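PDB 2PBL: putative esterase/lipase/thioesterase from Silicibacter sp., which probably hydrolyses ester or thioester bonds as a member of the alpha/beta-hydrolase fold, although its true substrate is not established. Local coordinates for residues 72-77 with 170-175; 93-98 with 125-130; 118-123 with 150-155; 163-168 with 224-229. All blocks are in the same frame, centred on the assembly; numbering follows the deposited sequence.

Contact 1 (72-77 with 170-175)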
loop_
_atom_site.group_PDB
_atom_site.type_symbol
_atom_site.label_atom_id
_atom_site.label_comp_id
_atom_site.label_asym_id
_atom_site.label_seq_id
_atom_site.Cartn_x
_atom_site.Cartn_y
_atom_site.Cartn_z
ATOM N N GLY A 72 -0.798 3.207 -7.773
ATOM C CA GLY A 72 -1.370 3.695 -9.024
ATOM C C GLY A 72 -2.044 5.063 -8.929
ATOM O O GLY A 72 -2.921 5.374 -9.762
ATOM N N TYR A 73 -1.618 5.867 -7.936
ATOM C CA TYR A 73 -2.058 7.219 -7.697
ATOM C C TYR A 73 -3.572 7.252 -7.536
ATOM O O TYR A 73 -4.209 8.115 -8.083
ATOM C CB TYR A 73 -1.594 8.178 -8.819
ATOM C CG TYR A 73 -0.150 8.706 -8.690
ATOM C CD1 TYR A 73 0.186 9.578 -7.676
ATOM C CD2 TYR A 73 0.810 8.413 -9.634
ATOM C CE1 TYR A 73 1.453 10.085 -7.567
ATOM C CE2 TYR A 73 2.087 8.910 -9.535
ATOM C CZ TYR A 73 2.399 9.756 -8.506
ATOM O OH TYR A 73 3.667 10.272 -8.402
ATOM N N TRP A 74 -4.139 6.220 -6.899
ATOM C CA TRP A 74 -5.591 6.157 -6.649
ATOM C C TRP A 74 -6.464 6.247 -7.921
ATOM O O TRP A 74 -7.651 6.567 -7.834
ATOM C CB TRP A 74 -5.970 7.325 -5.727
ATOM C CG TRP A 74 -5.230 7.489 -4.447
ATOM C CD1 TRP A 74 -5.456 6.811 -3.272
ATOM C CD2 TRP A 74 -4.176 8.414 -4.166
ATOM N NE1 TRP A 74 -4.608 7.251 -2.299
ATOM C CE2 TRP A 74 -3.799 8.225 -2.824
ATOM C CE3 TRP A 74 -3.498 9.378 -4.925
ATOM C CZ2 TRP A 74 -2.795 8.975 -2.225
ATOM C CZ3 TRP A 74 -2.518 10.124 -4.329
ATOM C CH2 TRP A 74 -2.169 9.923 -2.993
HETATM N N MSE A 75 -5.876 6.010 -9.103
HETATM C CA MSE A 75 -6.597 6.142 -10.373
HETATM C C MSE A 75 -6.397 4.984 -11.369
HETATM O O MSE A 75 -6.972 5.002 -12.479
HETATM C CB MSE A 75 -6.213 7.470 -10.999
HETATM C CG MSE A 75 -4.769 7.566 -11.381
HETATM SE SE MSE A 75 -4.425 9.285 -12.260
HETATM C CE MSE A 75 -4.914 10.422 -11.055
ATOM N N ALA A 76 -5.619 3.963 -10.986
ATOM C CA ALA A 76 -5.347 2.818 -11.858
ATOM C C ALA A 76 -4.932 1.603 -11.054
ATOM O O ALA A 76 -4.586 1.717 -9.903
ATOM C CB ALA A 76 -4.240 3.160 -12.895
ATOM N N PHE A 77 -4.969 0.460 -11.736
ATOM C CA PHE A 77 -4.675 -0.868 -11.203
ATOM C C PHE A 77 -5.773 -1.338 -10.253
ATOM O O PHE A 77 -6.654 -0.571 -9.859
ATOM C CB PHE A 77 -3.276 -0.956 -10.574
ATOM C CG PHE A 77 -2.174 -0.543 -11.519
ATOM C CD1 PHE A 77 -1.597 -1.463 -12.380
ATOM C CD2 PHE A 77 -1.756 0.736 -11.566
ATOM C CE1 PHE A 77 -0.576 -1.085 -13.265
ATOM C CE2 PHE A 77 -0.747 1.127 -12.461
ATOM C CZ PHE A 77 -0.174 0.202 -13.314
ATOM N N SER A 170 2.938 11.143 1.558
ATOM C CA SER A 170 2.671 11.528 2.948
ATOM C C SER A 170 2.067 12.909 3.145
ATOM O O SER A 170 1.458 13.198 4.197
ATOM C CB SER A 170 3.942 11.411 3.771
ATOM O OG SER A 170 4.923 12.320 3.320
ATOM N N ASP A 171 2.244 13.744 2.120
ATOM C CA ASP A 171 1.757 15.086 2.116
ATOM C C ASP A 171 1.103 15.200 0.762
ATOM O O ASP A 171 1.774 15.075 -0.290
ATOM C CB ASP A 171 2.934 16.038 2.285
ATOM C CG ASP A 171 2.499 17.490 2.442
ATOM O OD1 ASP A 171 1.326 17.822 2.177
ATOM O OD2 ASP A 171 3.354 18.294 2.816
ATOM N N LEU A 172 -0.220 15.324 0.759
ATOM C CA LEU A 172 -0.914 15.458 -0.506
ATOM C C LEU A 172 -0.981 16.890 -1.060
ATOM O O LEU A 172 -1.409 17.069 -2.189
ATOM C CB LEU A 172 -2.319 14.888 -0.383
ATOM C CG LEU A 172 -2.409 13.437 0.135
ATOM C CD1 LEU A 172 -3.883 12.931 -0.056
ATOM C CD2 LEU A 172 -1.445 12.494 -0.525
ATOM N N ARG A 173 -0.566 17.883 -0.298
ATOM C CA ARG A 173 -0.649 19.281 -0.770
ATOM C C ARG A 173 0.029 19.534 -2.121
ATOM O O ARG A 173 -0.532 20.196 -2.987
ATOM C CB ARG A 173 -0.050 20.227 0.237
ATOM C CG ARG A 173 -0.819 20.407 1.557
ATOM C CD ARG A 173 0.205 21.046 2.488
ATOM N NE ARG A 173 -0.266 21.309 3.828
ATOM C CZ ARG A 173 0.121 20.680 4.945
ATOM N NH1 ARG A 173 -0.420 21.069 6.093
ATOM N NH2 ARG A 173 1.031 19.695 4.957
ATOM N N PRO A 174 1.229 18.991 -2.328
ATOM C CA PRO A 174 1.851 19.266 -3.634
ATOM C C PRO A 174 1.106 18.664 -4.817
ATOM O O PRO A 174 1.329 19.089 -5.944
ATOM C CB PRO A 174 3.249 18.632 -3.500
ATOM C CG PRO A 174 3.429 18.362 -2.064
ATOM C CD PRO A 174 2.091 18.150 -1.485
ATOM N N LEU A 175 0.213 17.684 -4.582
ATOM C CA LEU A 175 -0.565 17.119 -5.672
ATOM C C LEU A 175 -1.596 18.080 -6.236
ATOM O O LEU A 175 -2.094 17.848 -7.337
ATOM C CB LEU A 175 -1.256 15.818 -5.275
ATOM C CG LEU A 175 -0.337 14.733 -4.761
ATOM C CD1 LEU A 175 -1.184 13.538 -4.424
ATOM C CD2 LEU A 175 0.715 14.385 -5.823
#

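Contact 2 (93-98 with 125-130)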
loop_
_atom_site.group_PDB
_atom_site.type_symbol
_atom_site.label_atom_id
_atom_site.label_comp_id
_atom_site.label_asym_id
_atom_site.label_seq_id
_atom_site.Cartn_x
_atom_site.Cartn_y
_atom_site.Cartn_z
ATOM N N GLY A 93 4.685 -17.888 6.962
ATOM C CA GLY A 93 3.470 -18.307 7.646
ATOM C C GLY A 93 2.369 -17.278 7.824
ATOM O O GLY A 93 1.428 -17.532 8.559
ATOM N N TRP A 94 2.471 -16.139 7.135
ATOM C CA TRP A 94 1.447 -15.104 7.192
ATOM C C TRP A 94 0.390 -15.326 6.128
ATOM O O TRP A 94 0.702 -15.734 5.000
ATOM C CB TRP A 94 2.079 -13.739 6.921
ATOM C CG TRP A 94 2.982 -13.325 8.017
ATOM C CD1 TRP A 94 4.233 -13.783 8.241
ATOM C CD2 TRP A 94 2.681 -12.430 9.083
ATOM N NE1 TRP A 94 4.761 -13.222 9.367
ATOM C CE2 TRP A 94 3.835 -12.366 9.905
ATOM C CE3 TRP A 94 1.564 -11.645 9.413
ATOM C CZ2 TRP A 94 3.889 -11.588 11.055
ATOM C CZ3 TRP A 94 1.631 -10.854 10.541
ATOM C CH2 TRP A 94 2.770 -10.840 11.363
ATOM N N ALA A 95 -0.859 -15.055 6.476
ATOM C CA ALA A 95 -1.914 -14.990 5.455
ATOM C C ALA A 95 -1.753 -13.616 4.836
ATOM O O ALA A 95 -1.327 -12.682 5.492
ATOM C CB ALA A 95 -3.290 -15.143 6.038
ATOM N N VAL A 96 -2.090 -13.465 3.571
ATOM C CA VAL A 96 -1.879 -12.184 2.922
ATOM C C VAL A 96 -3.129 -11.669 2.222
ATOM O O VAL A 96 -3.675 -12.335 1.347
ATOM C CB VAL A 96 -0.688 -12.295 1.900
ATOM C CG1 VAL A 96 -0.493 -10.987 1.147
ATOM C CG2 VAL A 96 0.580 -12.713 2.632
ATOM N N ALA A 97 -3.574 -10.465 2.597
ATOM C CA ALA A 97 -4.744 -9.888 1.995
ATOM C C ALA A 97 -4.353 -8.761 1.064
ATOM O O ALA A 97 -3.521 -7.937 1.432
ATOM C CB ALA A 97 -5.719 -9.358 3.090
HETATM N N MSE A 98 -5.050 -8.638 -0.057
HETATM C CA MSE A 98 -4.822 -7.573 -1.014
HETATM C C MSE A 98 -6.123 -6.948 -1.502
HETATM O O MSE A 98 -6.824 -7.519 -2.288
HETATM C CB MSE A 98 -3.990 -8.070 -2.190
HETATM C CG MSE A 98 -2.553 -8.264 -1.790
HETATM SE SE MSE A 98 -1.439 -8.838 -3.306
HETATM C CE MSE A 98 0.246 -8.991 -2.464
ATOM N N LYS A 125 -11.170 -10.161 10.295
ATOM C CA LYS A 125 -12.149 -11.157 10.764
ATOM C C LYS A 125 -11.815 -12.559 10.252
ATOM O O LYS A 125 -12.196 -13.561 10.852
ATOM C CB LYS A 125 -13.548 -10.765 10.308
ATOM C CG LYS A 125 -13.964 -9.468 10.963
ATOM C CD LYS A 125 -15.373 -9.049 10.660
ATOM C CE LYS A 125 -15.637 -7.708 11.361
ATOM N NZ LYS A 125 -16.854 -7.088 10.855
ATOM N N GLU A 126 -11.111 -12.629 9.137
ATOM C CA GLU A 126 -10.788 -13.919 8.526
ATOM C C GLU A 126 -9.577 -14.588 9.148
ATOM O O GLU A 126 -9.521 -15.819 9.283
ATOM C CB GLU A 126 -10.543 -13.727 7.033
ATOM C CG GLU A 126 -11.699 -13.231 6.304
ATOM C CD GLU A 126 -12.799 -14.244 6.275
ATOM O OE1 GLU A 126 -12.499 -15.432 6.098
ATOM O OE2 GLU A 126 -13.956 -13.860 6.435
ATOM N N ILE A 127 -8.623 -13.765 9.530
ATOM C CA ILE A 127 -7.382 -14.204 10.063
ATOM C C ILE A 127 -7.163 -13.676 11.479
ATOM O O ILE A 127 -7.269 -12.464 11.743
ATOM C CB ILE A 127 -6.215 -13.744 9.150
ATOM C CG1 ILE A 127 -6.436 -14.164 7.692
ATOM C CG2 ILE A 127 -4.889 -14.271 9.660
ATOM C CD1 ILE A 127 -6.393 -15.659 7.466
ATOM N N ASP A 128 -6.803 -14.579 12.365
ATOM C CA ASP A 128 -6.493 -14.209 13.703
ATOM C C ASP A 128 -5.002 -13.851 13.790
ATOM O O ASP A 128 -4.204 -14.252 12.941
ATOM C CB ASP A 128 -6.793 -15.371 14.651
ATOM C CG ASP A 128 -8.256 -15.741 14.700
ATOM O OD1 ASP A 128 -9.102 -14.983 14.212
ATOM O OD2 ASP A 128 -8.565 -16.805 15.280
ATOM N N GLY A 129 -4.643 -13.079 14.811
ATOM C CA GLY A 129 -3.255 -12.827 15.103
ATOM C C GLY A 129 -2.857 -11.388 14.870
ATOM O O GLY A 129 -3.710 -10.568 14.551
ATOM N N PRO A 130 -1.543 -11.080 14.983
ATOM C CA PRO A 130 -1.124 -9.757 14.701
ATOM C C PRO A 130 -1.359 -9.383 13.222
ATOM O O PRO A 130 -1.418 -10.243 12.333
ATOM C CB PRO A 130 0.361 -9.785 15.020
ATOM C CG PRO A 130 0.761 -11.179 14.764
ATOM C CD PRO A 130 -0.388 -11.937 15.349
#

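Contact 3 (118-123 with 150-155)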
loop_
_atom_site.group_PDB
_atom_site.type_symbol
_atom_site.label_atom_id
_atom_site.label_comp_id
_atom_site.label_asym_id
_atom_site.label_seq_id
_atom_site.Cartn_x
_atom_site.Cartn_y
_atom_site.Cartn_z
ATOM N N GLN A 118 -12.464 -0.508 5.690
ATOM C CA GLN A 118 -13.428 -1.567 5.561
ATOM C C GLN A 118 -12.759 -2.904 5.160
ATOM O O GLN A 118 -13.092 -3.966 5.704
ATOM C CB GLN A 118 -14.520 -1.162 4.561
ATOM C CG GLN A 118 -15.420 -0.028 5.027
ATOM C CD GLN A 118 -16.238 -0.403 6.282
ATOM O OE1 GLN A 118 -16.855 -1.493 6.356
ATOM N NE2 GLN A 118 -16.251 0.498 7.267
ATOM N N ALA A 119 -11.794 -2.840 4.237
ATOM C CA ALA A 119 -11.080 -4.019 3.760
ATOM C C ALA A 119 -10.215 -4.665 4.832
ATOM O O ALA A 119 -10.280 -5.869 5.000
ATOM C CB ALA A 119 -10.211 -3.665 2.537
ATOM N N VAL A 120 -9.414 -3.857 5.540
ATOM C CA VAL A 120 -8.522 -4.348 6.601
ATOM C C VAL A 120 -9.397 -5.003 7.654
ATOM O O VAL A 120 -9.099 -6.111 8.094
ATOM C CB VAL A 120 -7.667 -3.198 7.206
ATOM C CG1 VAL A 120 -6.886 -3.641 8.414
ATOM C CG2 VAL A 120 -6.696 -2.560 6.137
ATOM N N THR A 121 -10.493 -4.324 8.011
ATOM C CA THR A 121 -11.449 -4.820 9.010
ATOM C C THR A 121 -11.997 -6.186 8.639
ATOM O O THR A 121 -11.991 -7.063 9.476
ATOM C CB THR A 121 -12.604 -3.830 9.257
ATOM O OG1 THR A 121 -12.050 -2.635 9.821
ATOM C CG2 THR A 121 -13.646 -4.403 10.224
ATOM N N ALA A 122 -12.439 -6.360 7.392
ATOM C CA ALA A 122 -12.917 -7.652 6.896
ATOM C C ALA A 122 -11.836 -8.732 6.874
ATOM O O ALA A 122 -12.043 -9.859 7.345
ATOM C CB ALA A 122 -13.514 -7.470 5.526
ATOM N N ALA A 123 -10.657 -8.389 6.368
ATOM C CA ALA A 123 -9.571 -9.362 6.379
ATOM C C ALA A 123 -9.222 -9.790 7.822
ATOM O O ALA A 123 -8.928 -10.956 8.061
ATOM C CB ALA A 123 -8.353 -8.830 5.644
ATOM N N GLU A 150 -9.499 7.342 14.223
ATOM C CA GLU A 150 -10.782 7.819 13.715
ATOM C C GLU A 150 -11.164 7.103 12.432
ATOM O O GLU A 150 -12.312 7.135 11.996
ATOM C CB GLU A 150 -10.676 9.337 13.500
ATOM C CG GLU A 150 -11.960 10.037 13.308
ATOM C CD GLU A 150 -11.799 11.544 13.256
ATOM O OE1 GLU A 150 -11.564 12.143 14.327
ATOM O OE2 GLU A 150 -12.021 12.152 12.175
ATOM N N VAL A 151 -10.184 6.469 11.798
ATOM C CA VAL A 151 -10.402 5.744 10.557
ATOM C C VAL A 151 -10.658 4.242 10.737
ATOM O O VAL A 151 -11.636 3.712 10.198
ATOM C CB VAL A 151 -9.244 6.017 9.569
ATOM C CG1 VAL A 151 -9.397 5.235 8.289
ATOM C CG2 VAL A 151 -9.178 7.536 9.250
ATOM N N LEU A 152 -9.784 3.549 11.466
ATOM C CA LEU A 152 -9.881 2.081 11.651
ATOM C C LEU A 152 -10.390 1.743 13.078
ATOM O O LEU A 152 -10.013 2.426 14.001
ATOM C CB LEU A 152 -8.476 1.499 11.423
ATOM C CG LEU A 152 -8.352 -0.018 11.358
ATOM C CD1 LEU A 152 -8.888 -0.494 10.069
ATOM C CD2 LEU A 152 -6.896 -0.390 11.491
ATOM N N PRO A 153 -11.298 0.759 13.236
ATOM C CA PRO A 153 -11.798 0.420 14.566
ATOM C C PRO A 153 -10.680 0.031 15.530
ATOM O O PRO A 153 -9.701 -0.570 15.102
ATOM C CB PRO A 153 -12.744 -0.787 14.323
ATOM C CG PRO A 153 -13.132 -0.691 12.909
ATOM C CD PRO A 153 -11.954 -0.044 12.197
ATOM N N GLU A 154 -10.830 0.418 16.795
ATOM C CA GLU A 154 -9.875 0.070 17.874
ATOM C C GLU A 154 -9.505 -1.428 17.866
ATOM O O GLU A 154 -8.333 -1.809 17.999
ATOM C CB GLU A 154 -10.530 0.412 19.219
ATOM C CG GLU A 154 -9.723 0.076 20.439
ATOM C CD GLU A 154 -8.635 1.080 20.686
ATOM O OE1 GLU A 154 -7.435 0.738 20.479
ATOM O OE2 GLU A 154 -9.006 2.222 21.060
ATOM N N ALA A 155 -10.510 -2.279 17.754
ATOM C CA ALA A 155 -10.294 -3.723 17.761
ATOM C C ALA A 155 -9.307 -4.230 16.683
ATOM O O ALA A 155 -8.656 -5.282 16.845
ATOM C CB ALA A 155 -11.620 -4.475 17.612
#

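Contact 4 (163-168 with 224-229)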
loop_
_atom_site.group_PDB
_atom_site.type_symbol
_atom_site.label_atom_id
_atom_site.label_comp_id
_atom_site.label_asym_id
_atom_site.label_seq_id
_atom_site.Cartn_x
_atom_site.Cartn_y
_atom_site.Cartn_z
ATOM N N VAL A 163 3.813 -1.215 10.359
ATOM C CA VAL A 163 3.313 -0.546 9.161
ATOM C C VAL A 163 4.534 -0.116 8.350
ATOM O O VAL A 163 5.374 0.661 8.850
ATOM C CB VAL A 163 2.390 0.670 9.426
ATOM C CG1 VAL A 163 1.939 1.226 8.084
ATOM C CG2 VAL A 163 1.191 0.258 10.236
ATOM N N VAL A 164 4.582 -0.590 7.095
ATOM C CA VAL A 164 5.701 -0.338 6.155
ATOM C C VAL A 164 5.176 0.250 4.853
ATOM O O VAL A 164 4.863 -0.485 3.896
ATOM C CB VAL A 164 6.553 -1.612 5.863
ATOM C CG1 VAL A 164 7.777 -1.267 4.986
ATOM C CG2 VAL A 164 6.999 -2.245 7.159
ATOM N N PRO A 165 5.068 1.591 4.800
ATOM C CA PRO A 165 4.673 2.307 3.575
ATOM C C PRO A 165 5.872 2.387 2.675
ATOM O O PRO A 165 6.940 2.849 3.104
ATOM C CB PRO A 165 4.367 3.721 4.094
ATOM C CG PRO A 165 4.246 3.587 5.570
ATOM C CD PRO A 165 5.217 2.558 5.918
ATOM N N ILE A 166 5.728 1.824 1.481
ATOM C CA ILE A 166 6.796 1.721 0.551
ATOM C C ILE A 166 6.589 2.867 -0.447
ATOM O O ILE A 166 5.575 2.911 -1.159
ATOM C CB ILE A 166 6.745 0.369 -0.163
ATOM C CG1 ILE A 166 6.779 -0.800 0.857
ATOM C CG2 ILE A 166 7.876 0.302 -1.149
ATOM C CD1 ILE A 166 6.352 -2.225 0.214
ATOM N N SER A 167 7.531 3.805 -0.476
ATOM C CA SER A 167 7.454 4.943 -1.381
ATOM C C SER A 167 6.102 5.648 -1.233
ATOM O O SER A 167 5.391 5.893 -2.215
ATOM C CB SER A 167 7.668 4.456 -2.804
ATOM O OG SER A 167 8.791 3.565 -2.855
ATOM N N PRO A 168 5.755 6.037 0.016
ATOM C CA PRO A 168 4.456 6.644 0.240
ATOM C C PRO A 168 4.277 8.119 -0.203
ATOM O O PRO A 168 5.239 8.898 -0.347
ATOM C CB PRO A 168 4.351 6.637 1.769
ATOM C CG PRO A 168 5.808 6.834 2.204
ATOM C CD PRO A 168 6.533 5.898 1.266
ATOM N N ILE A 224 10.940 11.112 3.656
ATOM C CA ILE A 224 11.560 11.774 4.791
ATOM C C ILE A 224 10.560 12.673 5.525
ATOM O O ILE A 224 10.659 12.839 6.750
ATOM C CB ILE A 224 12.859 12.535 4.369
ATOM C CG1 ILE A 224 13.651 13.043 5.588
ATOM C CG2 ILE A 224 12.554 13.710 3.495
ATOM C CD1 ILE A 224 14.286 12.000 6.405
ATOM N N TRP A 225 9.601 13.264 4.803
ATOM C CA TRP A 225 8.562 14.007 5.492
ATOM C C TRP A 225 7.801 13.140 6.493
ATOM O O TRP A 225 7.550 13.608 7.630
ATOM C CB TRP A 225 7.590 14.707 4.574
ATOM C CG TRP A 225 8.214 15.842 3.830
ATOM C CD1 TRP A 225 9.224 16.669 4.260
ATOM C CD2 TRP A 225 7.848 16.297 2.529
ATOM N NE1 TRP A 225 9.519 17.587 3.280
ATOM C CE2 TRP A 225 8.697 17.378 2.208
ATOM C CE3 TRP A 225 6.901 15.892 1.602
ATOM C CZ2 TRP A 225 8.603 18.067 0.989
ATOM C CZ3 TRP A 225 6.801 16.574 0.385
ATOM C CH2 TRP A 225 7.667 17.647 0.092
ATOM N N LEU A 226 7.484 11.900 6.090
ATOM C CA LEU A 226 6.758 10.962 6.969
ATOM C C LEU A 226 7.654 10.546 8.145
ATOM O O LEU A 226 7.239 10.523 9.328
ATOM C CB LEU A 226 6.247 9.726 6.178
ATOM C CG LEU A 226 5.292 8.834 7.005
ATOM C CD1 LEU A 226 4.160 9.615 7.642
ATOM C CD2 LEU A 226 4.734 7.643 6.231
ATOM N N VAL A 227 8.905 10.234 7.817
ATOM C CA VAL A 227 9.900 9.872 8.806
ATOM C C VAL A 227 10.027 10.979 9.861
ATOM O O VAL A 227 9.987 10.709 11.085
ATOM C CB VAL A 227 11.260 9.526 8.141
ATOM C CG1 VAL A 227 12.315 9.372 9.198
ATOM C CG2 VAL A 227 11.153 8.300 7.290
ATOM N N GLU A 228 10.144 12.239 9.404
ATOM C CA GLU A 228 10.232 13.369 10.319
ATOM C C GLU A 228 9.011 13.578 11.206
ATOM O O GLU A 228 9.149 13.776 12.418
ATOM C CB GLU A 228 10.448 14.666 9.554
ATOM C CG GLU A 228 11.856 14.832 9.038
ATOM C CD GLU A 228 12.052 16.089 8.197
ATOM O OE1 GLU A 228 11.052 16.724 7.741
ATOM O OE2 GLU A 228 13.238 16.401 7.991
ATOM N N ALA A 229 7.834 13.579 10.590
ATOM C CA ALA A 229 6.577 13.820 11.315
ATOM C C ALA A 229 6.306 12.784 12.409
ATOM O O ALA A 229 5.863 13.118 13.483
ATOM C CB ALA A 229 5.441 13.835 10.354
#

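Contact 1 (72-77 with 170-175)
Trp74 meets Leu172 and Leu175 with the outer end of its indole, and the contact across the two loops is wholly apolar. With CG anti to its carbonyl carbon (chi1 -53°), the six-membered ring is carried out to the loop 170-175. Leu175 brings one methyl to the rim, near the ring plane: its CD1 lies 3.7 Å from Trp74 CZ3 and 4.0 Å from Trp74 CH2. Leu172 comes from a more slanting direction, its CD2 3.6 Å from Trp74 CH2. These three residues are buried, and the indole is also met edge-to-face by His141 and Phe184, while Leu142 adds further packing. Replacing the indole by the methyl of an alanine is likely to open a gap beside Leu172 CD2 and Leu175 CD1 and to leave the two loops less firmly joined.

The outer part of 170-175 is looser and partly exposed. There Asp171 OD1 accepts from Arg173 N at 3.1 Å, an Asx turn, the donor lying 37° above the carboxylate plane. Arg173 NH2 makes a salt bridge of 3.4 Å with Asp171 OD1, a weak pairing as a hydrogen bond, and its NH1 has a second carboxylate in Glu198. On the other loop Tyr73, also partly exposed, sends its OH to Tyr8 O.

Gly72 has backbone angles (phi 123°) that suit only glycine, and it ends a His-Gly-Gly sequence followed by Tyr73 and Trp74. Such a loop after a strand is consistent with the oxyanion-hole loop of alpha/beta-hydrolase esterases.

Contact 2 (93-98 with 125-130)
Ala95 and Ile127 make the tighter of two apolar meetings here. Ile127 CD1 lies 3.5 Å from Ala95 CB, closer than usual van der Waals contact, and its CG1 follows at 3.7 Å from the same methyl. Even Ile127 CG2 reaches to 4.1 Å of Ala95 CB, so both branches of the isoleucine bear on the one methyl. With CG1 anti to the carbonyl carbon (chi1 -53°), the longer branch turns in to Ala95; Leu55 and Leu65, on neighbouring strands, also touch Ile127. The second apolar pair is more open: Trp94 CH2 stands 4.0 Å from Pro130 CG, the two side chains at about a right angle.

Across the segments the one polar approach comes from the backbone. Pro130 O approaches Trp94 CZ3 at 3.6 Å, a contact with a ring carbon and not a hydrogen bond. The turn that follows helix 109-126 is held from outside, as Arg159 NH2 bonds both Ile127 O and Gly129 O.

The strand 94-99, helix 109-126 and strand 131-136 form a beta-alpha-beta crossover that passes over strand 64-69. With no hydrogen bond between the segments, packing of Ile127 on Ala95 and indole on proline does the joining.

Contact 3 (118-123 with 150-155)
Thr121 OG1 bonds back to the carbonyl O of Ser117, one turn earlier in helix 109-126, and it is also packed by carbon from the loop 150-155. Pro153 brings its ring to the hydroxyl, with Pro153 CD 3.5 Å and Pro153 CG 3.8 Å from Thr121 OG1. Leu152 CD1 sits 3.8 Å from the same oxygen. The torsion that sets OG1 anti to the carbonyl carbon (chi1 -64°) lets it serve the helix carbonyl while facing this loop.

Pro153 occupies the N-cap position of the short helix 154-157, so the contact joins the flank of one helix to the start of another. In the alpha/beta-hydrolase fold this places the chain that leads into strand 160-166 against the helix that connects strands 94-99 and 131-136.

Deeper in, Leu152 CD1 also touches Val120, 4.1 Å from Val120 CG1, the two side chains running at about a right angle. Leu152 reaches the helix because its CG lies anti to the backbone N (chi1 -171°) and its chi2 of 74° swings CD1 inward. Further along, Val156 packs on both Val120 and Thr121, while Ser117 OG bonds to Val151 O, just ahead of Leu152. Pro153, by contrast, lies at the exposed edge of the contact.

Contact 4 (163-168 with 224-229)
Strand 163-166 runs out at Ile166, Ser167 takes positive backbone angles (phi 52°), and the chain turns so that Pro168 comes nearest helix 224-229, its CA 8.3 Å from that of Leu226. Three buried side chains then do all the touching, and Leu226 is common to both pairs.

One methyl carries the load. Leu226 CD2 lies 4.1 Å from Pro165 CG and 4.2 Å from Pro168 CG, nearly equal distances that seat it against the two prolines together. The proline carbons themselves, Pro165 CG and Pro168 CG, are 4.9 Å apart, and CD2 rests against both. Leu226 gets there with its CG anti to the backbone N (chi1 -171°), which extends the side chain away from the helix; it meets Pro165 at about a right angle. Val209 of the neighbouring strand 206-212 touches both Leu226 and Pro168 and so fills in beside the pair.

The contact is ordinary van der Waals packing at unstrained distances, and no hydrogen bond crosses it. Polar chemistry lies on the other side of the turn, where Ser167 OG bonds Glu215 OE2 and Ser167 touches His242. Glu215 and His242, with Ser137 on a probable nucleophile elbow, have the geometry of a catalytic triad. The two proline side chains lie close to this likely active site without touching its residues, and the helix packs on the sheet there in the three-layer manner of an alpha/beta hydrolase.

In the fold
The four contacts fall into two neighbourhoods of one alpha/beta-hydrolase domain. Contacts 2 and 3, with centres 13 Å apart, share helix 109-126, and Ala97 CB meets Ala123 CB at 3.7 Å between them. Contacts 1 and 4, about 14 Å apart between centres, also touch, Ser170 CB lying 3.7 Å from Leu226 CB. Contacts 1 and 2 stand 27 Å apart, centre to centre, on opposite sides of the chain's middle. Along the sequence contacts 2 and 3 cross, as do 1 and 4; both 2 and 3 are nested within contact 1 and close before contact 4 opens. The pairs thus tie successive strand-helix units together, contacts 1 and 4 nearer the probable catalytic residues.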